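Local coordinates for uncharacterized HTH-type transcriptional regulator yydK (Bacillus subtilis subsp. subtilis, PDB 3BWG), which probably binds DNA as a transcription regulator of the GntR family, pairing a winged helix-turn-helix domain with a UTRA domain, at residues 70-75 with 229-234; 93-98 with 128-133; 113-118 with 143-148; 100-105 with 122-127. All blocks are in the same frame, centred on the assembly; numbering follows the deposited sequence.

Contact 1 of 4, residues 70-75 with 229-234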
loop_
_atom_site.group_PDB
_atom_site.type_symbol
_atom_site.label_atom_id
_atom_site.label_comp_id
_atom_site.label_asym_id
_atom_site.label_seq_id
_atom_site.Cartn_x
_atom_site.Cartn_y
_atom_site.Cartn_z
ATOM N N ARG B 70 -8.518 13.653 -2.411
ATOM C CA ARG B 70 -8.193 12.411 -1.751
ATOM C C ARG B 70 -6.691 12.324 -1.477
ATOM O O ARG B 70 -6.276 11.758 -0.454
ATOM C CB ARG B 70 -8.659 11.220 -2.640
ATOM C CG ARG B 70 -8.188 9.783 -2.220
ATOM C CD ARG B 70 -8.562 9.390 -0.806
ATOM N NE ARG B 70 -7.889 8.147 -0.344
ATOM C CZ ARG B 70 -6.762 8.085 0.389
ATOM N NH1 ARG B 70 -6.131 9.180 0.753
ATOM N NH2 ARG B 70 -6.272 6.906 0.783
ATOM N N LYS B 71 -5.893 12.890 -2.389
ATOM C CA LYS B 71 -4.453 12.782 -2.363
ATOM C C LYS B 71 -3.969 13.092 -0.970
ATOM O O LYS B 71 -4.354 14.099 -0.349
ATOM C CB LYS B 71 -3.805 13.716 -3.387
ATOM C CG LYS B 71 -3.415 15.089 -2.844
ATOM C CD LYS B 71 -3.436 16.234 -3.881
ATOM C CE LYS B 71 -2.137 16.368 -4.664
ATOM N NZ LYS B 71 -1.112 16.956 -3.782
ATOM N N HIS B 72 -3.126 12.203 -0.482
ATOM C CA HIS B 72 -2.565 12.292 0.856
ATOM C C HIS B 72 -1.907 13.664 1.137
ATOM O O HIS B 72 -1.426 14.373 0.205
ATOM C CB HIS B 72 -1.562 11.149 1.028
ATOM C CG HIS B 72 -0.352 11.273 0.143
ATOM N ND1 HIS B 72 0.735 12.055 0.477
ATOM C CD2 HIS B 72 -0.055 10.697 -1.050
ATOM C CE1 HIS B 72 1.642 11.971 -0.486
ATOM N NE2 HIS B 72 1.189 11.140 -1.413
ATOM N N LYS B 73 -1.916 14.064 2.411
ATOM C CA LYS B 73 -1.135 15.230 2.855
ATOM C C LYS B 73 0.356 14.863 2.892
ATOM O O LYS B 73 0.704 13.696 2.656
ATOM C CB LYS B 73 -1.621 15.668 4.216
ATOM C CG LYS B 73 -2.998 16.333 4.139
ATOM C CD LYS B 73 -3.804 16.174 5.423
ATOM C CE LYS B 73 -3.272 17.071 6.511
ATOM N NZ LYS B 73 -4.272 17.229 7.605
ATOM N N ARG B 74 1.222 15.842 3.174
ATOM C CA ARG B 74 2.696 15.668 3.250
ATOM C C ARG B 74 3.319 15.496 1.868
ATOM O O ARG B 74 2.670 15.020 0.949
ATOM C CB ARG B 74 3.108 14.487 4.121
ATOM C CG ARG B 74 2.481 14.425 5.508
ATOM C CD ARG B 74 3.029 13.251 6.303
ATOM N NE ARG B 74 2.247 13.096 7.508
ATOM C CZ ARG B 74 2.611 12.408 8.582
ATOM N NH1 ARG B 74 3.774 11.754 8.635
ATOM N NH2 ARG B 74 1.771 12.358 9.611
ATOM N N LYS B 75 4.595 15.843 1.768
ATOM C CA LYS B 75 5.325 15.948 0.515
ATOM C C LYS B 75 6.580 15.110 0.695
ATOM O O LYS B 75 7.030 14.888 1.837
ATOM C CB LYS B 75 5.689 17.428 0.253
ATOM C CG LYS B 75 4.847 18.115 -0.786
ATOM C CD LYS B 75 4.475 19.600 -0.548
ATOM C CE LYS B 75 5.507 20.485 0.096
ATOM N NZ LYS B 75 5.346 21.903 -0.455
ATOM N N GLN B 229 11.373 7.493 2.482
ATOM C CA GLN B 229 10.252 7.227 3.361
ATOM C C GLN B 229 9.125 7.141 2.402
ATOM O O GLN B 229 9.193 7.796 1.358
ATOM C CB GLN B 229 9.970 8.353 4.342
ATOM C CG GLN B 229 10.070 9.771 3.772
ATOM C CD GLN B 229 11.483 10.283 3.803
ATOM O OE1 GLN B 229 12.165 10.134 4.817
ATOM N NE2 GLN B 229 11.941 10.881 2.719
ATOM N N PHE B 230 8.089 6.366 2.769
ATOM C CA PHE B 230 7.068 5.875 1.816
ATOM C C PHE B 230 5.642 6.173 2.226
ATOM O O PHE B 230 5.336 6.225 3.397
ATOM C CB PHE B 230 7.226 4.359 1.557
ATOM C CG PHE B 230 8.612 3.995 1.109
ATOM C CD1 PHE B 230 8.937 3.974 -0.250
ATOM C CD2 PHE B 230 9.594 3.700 2.043
ATOM C CE1 PHE B 230 10.231 3.725 -0.680
ATOM C CE2 PHE B 230 10.907 3.414 1.620
ATOM C CZ PHE B 230 11.207 3.450 0.225
ATOM N N VAL B 231 4.796 6.413 1.241
ATOM C CA VAL B 231 3.397 6.538 1.478
ATOM C C VAL B 231 2.609 5.466 0.695
ATOM O O VAL B 231 3.018 4.983 -0.383
ATOM C CB VAL B 231 2.866 7.994 1.213
ATOM C CG1 VAL B 231 3.125 8.492 -0.271
ATOM C CG2 VAL B 231 1.404 8.082 1.570
ATOM N N VAL B 232 1.477 5.084 1.286
ATOM C CA VAL B 232 0.508 4.247 0.643
ATOM C C VAL B 232 -0.887 4.690 1.051
ATOM O O VAL B 232 -1.152 5.027 2.237
ATOM C CB VAL B 232 0.805 2.736 0.851
ATOM C CG1 VAL B 232 1.195 2.470 2.216
ATOM C CG2 VAL B 232 -0.357 1.836 0.325
ATOM N N GLN B 233 -1.739 4.762 0.026
ATOM C CA GLN B 233 -3.122 5.153 0.171
ATOM C C GLN B 233 -3.910 3.863 0.098
ATOM O O GLN B 233 -3.714 3.066 -0.827
ATOM C CB GLN B 233 -3.563 6.115 -0.931
ATOM C CG GLN B 233 -2.853 7.454 -0.937
ATOM C CD GLN B 233 -3.431 8.498 -1.941
ATOM O OE1 GLN B 233 -3.015 9.653 -1.916
ATOM N NE2 GLN B 233 -4.391 8.096 -2.794
ATOM N N ALA B 234 -4.770 3.643 1.083
ATOM C CA ALA B 234 -5.616 2.460 1.117
ATOM C C ALA B 234 -7.069 2.883 1.063
ATOM O O ALA B 234 -7.483 3.814 1.758
ATOM C CB ALA B 234 -5.338 1.640 2.394
#
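The loop from strand 66-69 of the DNA-binding domain to strand 78-79 meets the C-terminal strand 230-234. Q233 carries the contact: its chain is extended beyond CG, and OE1 accepts a hydrogen bond from H72 N at 2.9 Å. The donor lies above the amide carbonyl plane, and the bond is fairly straight at 157°. The guanidinium of R70 stacks on the amide of Q233, the planes 18° apart, with NE2 over the centre of the guanidinium. A weak bond of 3.5 Å joins R70 NH2 to A234 O; the main charge partner of R70 is D177 of the second subunit. V231 CG1 sits over a face of the H72 ring, 3.9 Å from its centroid, as a CH-pi contact. The ring is held by H72 ND1, which donates to K73 O at 2.7 Å. An alanine in place of Q233 would lose the amide and would probably loosen the loop at H72 N. Q233 NE2 also bonds G57 O. Strand 230-234 runs parallel to strand 78-79 and pairs antiparallel with a strand of the second subunit.

Contact 2 of 4, residues 93-98 with 128-133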
loop_
_atom_site.group_PDB
_atom_site.type_symbol
_atom_site.label_atom_id
_atom_site.label_comp_id
_atom_site.label_asym_id
_atom_site.label_seq_id
_atom_site.Cartn_x
_atom_site.Cartn_y
_atom_site.Cartn_z
ATOM N N PHE B 93 10.783 11.386 -9.379
ATOM C CA PHE B 93 11.853 11.974 -8.556
ATOM C C PHE B 93 13.058 12.054 -9.504
ATOM O O PHE B 93 13.045 11.449 -10.596
ATOM C CB PHE B 93 12.219 11.078 -7.349
ATOM C CG PHE B 93 11.373 11.305 -6.108
ATOM C CD1 PHE B 93 11.776 12.216 -5.127
ATOM C CD2 PHE B 93 10.185 10.588 -5.904
ATOM C CE1 PHE B 93 11.002 12.425 -3.969
ATOM C CE2 PHE B 93 9.401 10.804 -4.757
ATOM C CZ PHE B 93 9.815 11.721 -3.788
ATOM N N ASN B 94 14.105 12.778 -9.120
ATOM C CA ASN B 94 15.257 12.825 -10.014
ATOM C C ASN B 94 16.197 11.653 -9.770
ATOM O O ASN B 94 17.263 11.796 -9.173
ATOM C CB ASN B 94 15.971 14.179 -9.996
ATOM C CG ASN B 94 16.593 14.511 -11.344
ATOM O OD1 ASN B 94 17.632 13.954 -11.724
ATOM N ND2 ASN B 94 15.946 15.405 -12.089
ATOM N N VAL B 95 15.772 10.494 -10.257
ATOM C CA VAL B 95 16.408 9.221 -9.940
ATOM C C VAL B 95 17.335 8.730 -11.062
ATOM O O VAL B 95 16.918 8.537 -12.213
ATOM C CB VAL B 95 15.368 8.134 -9.473
ATOM C CG1 VAL B 95 14.281 7.933 -10.499
ATOM C CG2 VAL B 95 16.050 6.809 -9.135
ATOM N N THR B 96 18.606 8.571 -10.710
ATOM C CA THR B 96 19.593 8.006 -11.608
ATOM C C THR B 96 20.092 6.677 -11.068
ATOM O O THR B 96 19.878 6.358 -9.892
ATOM C CB THR B 96 20.769 8.988 -11.902
ATOM O OG1 THR B 96 21.505 9.270 -10.708
ATOM C CG2 THR B 96 20.235 10.301 -12.511
ATOM N N SER B 97 20.750 5.920 -11.944
ATOM C CA SER B 97 21.217 4.571 -11.675
ATOM C C SER B 97 22.630 4.354 -12.190
ATOM O O SER B 97 22.986 4.797 -13.287
ATOM C CB SER B 97 20.289 3.517 -12.315
ATOM O OG SER B 97 19.014 3.505 -11.727
ATOM N N LYS B 98 23.409 3.658 -11.374
ATOM C CA LYS B 98 24.686 3.085 -11.736
ATOM C C LYS B 98 24.476 1.558 -11.892
ATOM O O LYS B 98 24.092 0.891 -10.944
ATOM C CB LYS B 98 25.668 3.378 -10.602
ATOM C CG LYS B 98 27.105 2.979 -10.814
ATOM C CD LYS B 98 27.924 3.518 -9.631
ATOM C CE LYS B 98 29.158 2.673 -9.308
ATOM N NZ LYS B 98 30.373 3.048 -10.115
ATOM N N ARG B 128 22.059 -2.876 -9.386
ATOM C CA ARG B 128 22.250 -1.445 -9.548
ATOM C C ARG B 128 22.049 -0.660 -8.253
ATOM O O ARG B 128 21.302 -1.072 -7.335
ATOM C CB ARG B 128 21.390 -0.897 -10.709
ATOM C CG ARG B 128 19.910 -0.730 -10.444
ATOM C CD ARG B 128 19.136 -0.387 -11.700
ATOM N NE ARG B 128 17.710 -0.536 -11.411
ATOM C CZ ARG B 128 16.714 0.018 -12.092
ATOM N NH1 ARG B 128 16.956 0.780 -13.153
ATOM N NH2 ARG B 128 15.468 -0.202 -11.695
ATOM N N VAL B 129 22.769 0.440 -8.156
ATOM C CA VAL B 129 22.561 1.380 -7.076
ATOM C C VAL B 129 21.815 2.509 -7.719
ATOM O O VAL B 129 22.137 2.937 -8.852
ATOM C CB VAL B 129 23.896 1.868 -6.439
ATOM C CG1 VAL B 129 23.664 2.890 -5.265
ATOM C CG2 VAL B 129 24.724 0.662 -5.961
ATOM N N ARG B 130 20.785 2.970 -7.025
ATOM C CA ARG B 130 20.002 4.095 -7.524
ATOM C C ARG B 130 20.175 5.325 -6.629
ATOM O O ARG B 130 20.482 5.181 -5.451
ATOM C CB ARG B 130 18.543 3.692 -7.730
ATOM C CG ARG B 130 18.373 2.297 -8.339
ATOM C CD ARG B 130 16.936 2.094 -8.826
ATOM N NE ARG B 130 16.710 2.949 -10.015
ATOM C CZ ARG B 130 15.507 3.236 -10.508
ATOM N NH1 ARG B 130 14.415 2.727 -9.927
ATOM N NH2 ARG B 130 15.395 4.004 -11.601
ATOM N N TYR B 131 20.032 6.524 -7.215
ATOM C CA TYR B 131 20.283 7.807 -6.533
ATOM C C TYR B 131 19.131 8.811 -6.714
ATOM O O TYR B 131 18.541 8.914 -7.796
ATOM C CB TYR B 131 21.565 8.478 -7.038
ATOM C CG TYR B 131 22.818 7.661 -6.907
ATOM C CD1 TYR B 131 23.818 7.998 -5.983
ATOM C CD2 TYR B 131 23.029 6.560 -7.736
ATOM C CE1 TYR B 131 25.011 7.207 -5.874
ATOM C CE2 TYR B 131 24.176 5.788 -7.650
ATOM C CZ TYR B 131 25.148 6.085 -6.726
ATOM O OH TYR B 131 26.247 5.249 -6.698
ATOM N N ILE B 132 18.807 9.544 -5.655
ATOM C CA ILE B 132 17.834 10.637 -5.746
ATOM C C ILE B 132 18.554 11.873 -5.357
ATOM O O ILE B 132 19.062 11.981 -4.235
ATOM C CB ILE B 132 16.534 10.436 -4.875
ATOM C CG1 ILE B 132 16.780 9.599 -3.595
ATOM C CG2 ILE B 132 15.440 9.823 -5.715
ATOM C CD1 ILE B 132 17.132 10.407 -2.346
ATOM N N ASN B 133 18.674 12.780 -6.325
ATOM C CA ASN B 133 19.423 14.029 -6.163
ATOM C C ASN B 133 20.808 13.861 -5.568
ATOM O O ASN B 133 21.114 14.451 -4.531
ATOM C CB ASN B 133 18.599 15.044 -5.356
ATOM C CG ASN B 133 17.513 15.705 -6.203
ATOM O OD1 ASN B 133 17.809 16.557 -7.061
ATOM N ND2 ASN B 133 16.258 15.302 -5.987
HETATM O O HOH W 1 16.379 6.247 -13.448
#
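R128 opens this segment of strand 123-132, which pairs antiparallel with the edge strand 95-105 of the six-stranded UTRA sheet. R130 NE lies over the centre of the R128 guanidinium, and R128 NH1 is bonded to V157 O and H159 O. V129 and K98 form a hydrogen-bonded pair, K98 N to V129 O being 2.9 Å. R130 follows, on the face shared with S97 and V95. Its chain bends at chi3 (70°), and V95 CG2 covers the guanidinium face opposite R128. R130 NE donates to S97 OG at 2.9 Å, near the guanidinium plane. R130 NH1 is salt-bridged to E91, and a water donates to V95 O and accepts weakly from R130 NH2. A leucine at R130 would remove the guanidinium and would probably leave S97 and E91 without this charged partner. Y131 makes the second hydrogen-bonded pair, with T96. Its ring lies alongside the K98 chain, and T96 O lies in plane at the ring edge. I132 places CG2 3.8 Å from F93 CB. N133 N reaches N94 O in a weak bond of 3.3 Å.

Contact 3 of 4, residues 113-118 with 143-148; sequences ENLNIG and YYTKSI
L115 makes the tight part of this contact. The L115 and T145 side chains lie past each other, pointing opposite ways, with L115 CG anti to the carbonyl carbon (chi1 -68°). The L115 CD1 methyl lies 3.7 Å from both T145 OG1 and Y143 O. It also packs on Y143 CB at 4.1 Å. I117 meets T145 tip to tip, CG2 to CG2 at 4.0 Å, and its side chain also rests on I123. Helix 109-114 of the UTRA domain closes here in a Schellman motif. N116 has positive phi (60°); L115 before it and I117 after it both point at the end of strand 135-145. The looser side is polar and bridged by solvent. A water donates to L115 O at 2.9 Å and accepts from the hydroxyl of T145, OG1 to water being 2.7 Å. N116 packs on K73 of the second subunit. N114 OD1 bonds R74 NH2 of that subunit.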
loop_
_atom_site.group_PDB
_atom_site.type_symbol
_atom_site.label_atom_id
_atom_site.label_comp_id
_atom_site.label_asym_id
_atom_site.label_seq_id
_atom_site.Cartn_x
_atom_site.Cartn_y
_atom_site.Cartn_z
ATOM N N GLU B 113 11.449 -19.495 -8.144
ATOM C CA GLU B 113 10.224 -19.736 -7.419
ATOM C C GLU B 113 9.349 -18.489 -7.449
ATOM O O GLU B 113 8.158 -18.584 -7.709
ATOM C CB GLU B 113 10.523 -20.195 -5.978
ATOM C CG GLU B 113 11.109 -21.643 -5.877
ATOM C CD GLU B 113 11.458 -22.036 -4.433
ATOM O OE1 GLU B 113 11.310 -21.168 -3.529
ATOM O OE2 GLU B 113 11.910 -23.187 -4.171
ATOM N N ASN B 114 9.933 -17.319 -7.194
ATOM C CA ASN B 114 9.152 -16.070 -7.297
ATOM C C ASN B 114 8.698 -15.688 -8.740
ATOM O O ASN B 114 7.652 -15.100 -8.937
ATOM C CB ASN B 114 9.881 -14.917 -6.624
ATOM C CG ASN B 114 9.946 -15.075 -5.128
ATOM O OD1 ASN B 114 9.081 -14.593 -4.409
ATOM N ND2 ASN B 114 10.965 -15.764 -4.647
ATOM N N LEU B 115 9.495 -16.026 -9.733
ATOM C CA LEU B 115 9.091 -15.867 -11.127
ATOM C C LEU B 115 8.241 -17.016 -11.659
ATOM O O LEU B 115 7.771 -16.966 -12.786
ATOM C CB LEU B 115 10.334 -15.695 -12.003
ATOM C CG LEU B 115 11.088 -14.387 -11.769
ATOM C CD1 LEU B 115 12.375 -14.439 -12.578
ATOM C CD2 LEU B 115 10.190 -13.137 -12.134
ATOM N N ASN B 116 8.073 -18.071 -10.863
ATOM C CA ASN B 116 7.379 -19.275 -11.308
ATOM C C ASN B 116 8.004 -19.945 -12.489
ATOM O O ASN B 116 7.276 -20.348 -13.393
ATOM C CB ASN B 116 5.958 -18.928 -11.783
ATOM C CG ASN B 116 4.941 -19.276 -10.803
ATOM O OD1 ASN B 116 4.833 -18.639 -9.737
ATOM N ND2 ASN B 116 4.181 -20.339 -11.107
ATOM N N ILE B 117 9.318 -20.035 -12.538
ATOM C CA ILE B 117 9.956 -20.662 -13.695
ATOM C C ILE B 117 10.811 -21.870 -13.329
ATOM O O ILE B 117 11.143 -22.103 -12.156
ATOM C CB ILE B 117 10.797 -19.664 -14.503
ATOM C CG1 ILE B 117 11.789 -18.911 -13.590
ATOM C CG2 ILE B 117 9.866 -18.750 -15.303
ATOM C CD1 ILE B 117 12.719 -17.964 -14.360
ATOM N N GLY B 118 11.154 -22.651 -14.345
ATOM C CA GLY B 118 12.135 -23.721 -14.162
ATOM C C GLY B 118 13.489 -23.052 -13.947
ATOM O O GLY B 118 13.719 -21.902 -14.402
ATOM N N TYR B 143 15.449 -9.669 -11.268
ATOM C CA TYR B 143 15.520 -10.806 -12.148
ATOM C C TYR B 143 14.319 -10.788 -13.045
ATOM O O TYR B 143 13.212 -10.809 -12.577
ATOM C CB TYR B 143 15.485 -12.098 -11.329
ATOM C CG TYR B 143 16.444 -12.161 -10.160
ATOM C CD1 TYR B 143 17.616 -12.917 -10.238
ATOM C CD2 TYR B 143 16.148 -11.517 -8.961
ATOM C CE1 TYR B 143 18.474 -13.018 -9.139
ATOM C CE2 TYR B 143 16.994 -11.589 -7.881
ATOM C CZ TYR B 143 18.158 -12.332 -7.969
ATOM O OH TYR B 143 18.993 -12.402 -6.881
ATOM N N TYR B 144 14.550 -10.834 -14.344
ATOM C CA TYR B 144 13.472 -10.761 -15.335
ATOM C C TYR B 144 13.454 -11.996 -16.164
ATOM O O TYR B 144 14.474 -12.362 -16.705
ATOM C CB TYR B 144 13.712 -9.566 -16.264
ATOM C CG TYR B 144 13.732 -8.282 -15.515
ATOM C CD1 TYR B 144 12.607 -7.434 -15.480
ATOM C CD2 TYR B 144 14.865 -7.908 -14.826
ATOM C CE1 TYR B 144 12.651 -6.243 -14.752
ATOM C CE2 TYR B 144 14.922 -6.750 -14.113
ATOM C CZ TYR B 144 13.831 -5.927 -14.077
ATOM O OH TYR B 144 13.970 -4.785 -13.334
ATOM N N THR B 145 12.284 -12.609 -16.302
ATOM C CA THR B 145 12.118 -13.800 -17.171
ATOM C C THR B 145 12.421 -13.415 -18.592
ATOM O O THR B 145 11.743 -12.587 -19.128
ATOM C CB THR B 145 10.698 -14.389 -17.071
ATOM O OG1 THR B 145 10.397 -14.649 -15.688
ATOM C CG2 THR B 145 10.595 -15.711 -17.846
ATOM N N LYS B 146 13.462 -13.992 -19.176
ATOM C CA LYS B 146 13.965 -13.595 -20.497
ATOM C C LYS B 146 12.998 -13.886 -21.673
ATOM O O LYS B 146 12.953 -13.145 -22.652
ATOM C CB LYS B 146 15.352 -14.224 -20.746
ATOM C CG LYS B 146 16.062 -13.592 -21.910
ATOM C CD LYS B 146 17.504 -13.900 -21.971
ATOM C CE LYS B 146 18.081 -13.458 -23.295
ATOM N NZ LYS B 146 17.602 -14.293 -24.454
ATOM N N SER B 147 12.194 -14.944 -21.566
ATOM C CA SER B 147 11.263 -15.263 -22.643
ATOM C C SER B 147 10.094 -14.272 -22.628
ATOM O O SER B 147 9.364 -14.156 -23.599
ATOM C CB SER B 147 10.791 -16.705 -22.551
ATOM O OG SER B 147 10.124 -16.944 -21.332
ATOM N N ILE B 148 9.954 -13.538 -21.522
ATOM C CA ILE B 148 9.022 -12.398 -21.446
ATOM C C ILE B 148 9.736 -11.061 -21.800
ATOM O O ILE B 148 9.340 -10.366 -22.712
ATOM C CB ILE B 148 8.361 -12.297 -20.049
ATOM C CG1 ILE B 148 7.628 -13.623 -19.731
ATOM C CG2 ILE B 148 7.403 -11.048 -20.027
ATOM C CD1 ILE B 148 6.916 -13.682 -18.360
HETATM O O HOH W 2 7.910 -15.691 -15.367
#

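Contact 4 of 4, residues 100-105 with 122-127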
loop_
_atom_site.group_PDB
_atom_site.type_symbol
_atom_site.label_atom_id
_atom_site.label_comp_id
_atom_site.label_asym_id
_atom_site.label_seq_id
_atom_site.Cartn_x
_atom_site.Cartn_y
_atom_site.Cartn_z
ATOM N N ILE B 100 25.706 -1.986 -11.944
ATOM C CA ILE B 100 26.843 -2.731 -11.478
ATOM C C ILE B 100 26.999 -3.986 -12.328
ATOM O O ILE B 100 28.115 -4.311 -12.727
ATOM C CB ILE B 100 26.731 -3.074 -9.983
ATOM C CG1 ILE B 100 26.553 -1.800 -9.173
ATOM C CG2 ILE B 100 28.014 -3.811 -9.501
ATOM C CD1 ILE B 100 25.938 -2.027 -7.845
ATOM N N GLU B 101 25.890 -4.691 -12.586
ATOM C CA GLU B 101 25.891 -5.874 -13.433
ATOM C C GLU B 101 24.613 -5.937 -14.297
ATOM O O GLU B 101 23.545 -5.498 -13.886
ATOM C CB GLU B 101 25.937 -7.146 -12.586
ATOM C CG GLU B 101 27.301 -7.563 -12.018
ATOM C CD GLU B 101 27.200 -8.892 -11.236
ATOM O OE1 GLU B 101 27.226 -9.978 -11.866
ATOM O OE2 GLU B 101 27.069 -8.857 -9.992
ATOM N N LEU B 102 24.737 -6.488 -15.494
ATOM C CA LEU B 102 23.595 -6.836 -16.299
ATOM C C LEU B 102 24.086 -7.950 -17.150
ATOM O O LEU B 102 25.083 -7.780 -17.849
ATOM C CB LEU B 102 23.143 -5.663 -17.185
ATOM C CG LEU B 102 22.172 -5.907 -18.354
ATOM C CD1 LEU B 102 20.767 -6.367 -17.938
ATOM C CD2 LEU B 102 22.096 -4.669 -19.234
ATOM N N ASP B 103 23.439 -9.103 -17.065
ATOM C CA ASP B 103 23.794 -10.215 -17.923
ATOM C C ASP B 103 22.631 -11.199 -18.036
ATOM O O ASP B 103 21.575 -10.989 -17.451
ATOM C CB ASP B 103 25.077 -10.897 -17.425
ATOM C CG ASP B 103 24.912 -11.548 -16.078
ATOM O OD1 ASP B 103 23.764 -11.809 -15.652
ATOM O OD2 ASP B 103 25.937 -11.819 -15.434
ATOM N N VAL B 104 22.837 -12.244 -18.832
ATOM C CA VAL B 104 21.922 -13.353 -18.907
ATOM C C VAL B 104 22.550 -14.463 -18.107
ATOM O O VAL B 104 23.754 -14.681 -18.189
ATOM C CB VAL B 104 21.688 -13.820 -20.347
ATOM C CG1 VAL B 104 20.685 -15.002 -20.355
ATOM C CG2 VAL B 104 21.203 -12.659 -21.178
ATOM N N ARG B 105 21.705 -15.179 -17.366
ATOM C CA ARG B 105 22.086 -15.978 -16.219
ATOM C C ARG B 105 20.945 -16.964 -15.978
ATOM O O ARG B 105 19.791 -16.669 -16.280
ATOM C CB ARG B 105 22.119 -14.976 -15.058
ATOM C CG ARG B 105 22.710 -15.362 -13.806
ATOM C CD ARG B 105 22.707 -14.154 -12.894
ATOM N NE ARG B 105 23.855 -13.259 -13.127
ATOM C CZ ARG B 105 24.667 -12.805 -12.170
ATOM N NH1 ARG B 105 24.467 -13.144 -10.886
ATOM N NH2 ARG B 105 25.664 -11.981 -12.489
ATOM N N ASP B 122 16.329 -18.997 -18.792
ATOM C CA ASP B 122 17.181 -17.798 -18.701
ATOM C C ASP B 122 16.468 -16.601 -18.051
ATOM O O ASP B 122 15.276 -16.356 -18.293
ATOM C CB ASP B 122 17.626 -17.355 -20.094
ATOM C CG ASP B 122 18.638 -18.283 -20.717
ATOM O OD1 ASP B 122 19.224 -19.113 -19.993
ATOM O OD2 ASP B 122 18.870 -18.160 -21.938
ATOM N N ILE B 123 17.177 -15.872 -17.207
ATOM C CA ILE B 123 16.662 -14.590 -16.730
ATOM C C ILE B 123 17.677 -13.521 -17.120
ATOM O O ILE B 123 18.852 -13.874 -17.313
ATOM C CB ILE B 123 16.327 -14.586 -15.197
ATOM C CG1 ILE B 123 17.500 -15.032 -14.300
ATOM C CG2 ILE B 123 15.144 -15.530 -14.924
ATOM C CD1 ILE B 123 18.379 -13.911 -13.725
ATOM N N TYR B 124 17.226 -12.265 -17.288
ATOM C CA TYR B 124 18.122 -11.102 -17.191
ATOM C C TYR B 124 18.355 -10.753 -15.741
ATOM O O TYR B 124 17.392 -10.623 -14.983
ATOM C CB TYR B 124 17.535 -9.862 -17.836
ATOM C CG TYR B 124 17.823 -9.803 -19.279
ATOM C CD1 TYR B 124 16.834 -10.109 -20.220
ATOM C CD2 TYR B 124 19.098 -9.510 -19.716
ATOM C CE1 TYR B 124 17.112 -10.072 -21.571
ATOM C CE2 TYR B 124 19.409 -9.494 -21.077
ATOM C CZ TYR B 124 18.421 -9.760 -21.992
ATOM O OH TYR B 124 18.739 -9.733 -23.328
ATOM N N TYR B 125 19.620 -10.562 -15.361
ATOM C CA TYR B 125 19.926 -10.209 -13.988
ATOM C C TYR B 125 20.423 -8.796 -13.931
ATOM O O TYR B 125 21.326 -8.437 -14.672
ATOM C CB TYR B 125 21.003 -11.150 -13.435
ATOM C CG TYR B 125 21.604 -10.728 -12.114
ATOM C CD1 TYR B 125 20.919 -10.968 -10.921
ATOM C CD2 TYR B 125 22.876 -10.121 -12.046
ATOM C CE1 TYR B 125 21.446 -10.593 -9.721
ATOM C CE2 TYR B 125 23.428 -9.758 -10.817
ATOM C CZ TYR B 125 22.687 -9.993 -9.662
ATOM O OH TYR B 125 23.156 -9.675 -8.408
ATOM N N VAL B 126 19.864 -7.991 -13.036
ATOM C CA VAL B 126 20.392 -6.644 -12.876
ATOM C C VAL B 126 20.763 -6.288 -11.447
ATOM O O VAL B 126 20.077 -6.674 -10.494
ATOM C CB VAL B 126 19.593 -5.525 -13.680
ATOM C CG1 VAL B 126 18.483 -6.094 -14.525
ATOM C CG2 VAL B 126 19.213 -4.297 -12.838
ATOM N N LYS B 127 21.920 -5.660 -11.298
ATOM C CA LYS B 127 22.390 -5.231 -10.008
ATOM C C LYS B 127 22.698 -3.734 -10.188
ATOM O O LYS B 127 23.477 -3.364 -11.089
ATOM C CB LYS B 127 23.640 -6.016 -9.614
ATOM C CG LYS B 127 24.164 -5.630 -8.226
ATOM C CD LYS B 127 25.592 -6.122 -7.919
ATOM C CE LYS B 127 25.563 -7.579 -7.460
ATOM N NZ LYS B 127 26.977 -7.998 -7.137
#
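R105 lies flat on Y125, the side chains pointing the same way and the guanidinium and ring planes 17° apart. CZ of R105 sits 3.7 Å from the ring centroid, a cation-pi stack, and Y125 CD2 lies under the centre of the guanidinium. R105 gets there with CG anti to the backbone N (chi1 -168°) and a bend at chi3. D103 holds it side-on: NE donates to OD1 at 2.9 Å and NH2 to OD2 at 3.0 Å, both on syn lone pairs. E101 crosses Y125 obliquely, with OE2 at the ring edge. Its OE1 meets R105 NH2, a salt bridge with weak hydrogen-bond geometry, and its OE2 meets K127 NZ at 3.0 Å. On the other face L102 and V104 cross Y124 obliquely, V104 CG2 to Y124 CE2 being 3.6 Å. These strands, 95-105 and 123-132, are antiparallel neighbours at the edge of the UTRA sheet. I100 and E101 both face K127 in a classic bulge, and K127 O accepts both their N-H groups. Y125 OH is bonded to E141. The charges alternate along K127, E101, R105 and D103, which probably helps keep all four groups ionised and limits rotation of R105 over the ring.

In the fold
Contacts 2 and 4 are successive parts of one strand pair, 95-105 with 123-132. Their centres are about 19 Å apart, and I100 CD1 packs on V129 CG2 where they meet. Contact 3 joins the same sheet through the next strand, 135-145. It lies about 12 Å from contact 4, centre to centre. There Y144 O is 2.8 Å from Y124 N and K146 N is 3.1 Å from D122 O, both probable hydrogen bonds. Contact 1 lies between the DNA-binding and UTRA domains. Its centre is about 21 Å from that of contact 2, and their nearest atoms are about 6 Å apart without touching. It is about 32 Å from contact 3 between centres. Contacts 1 and 3 both touch the second subunit.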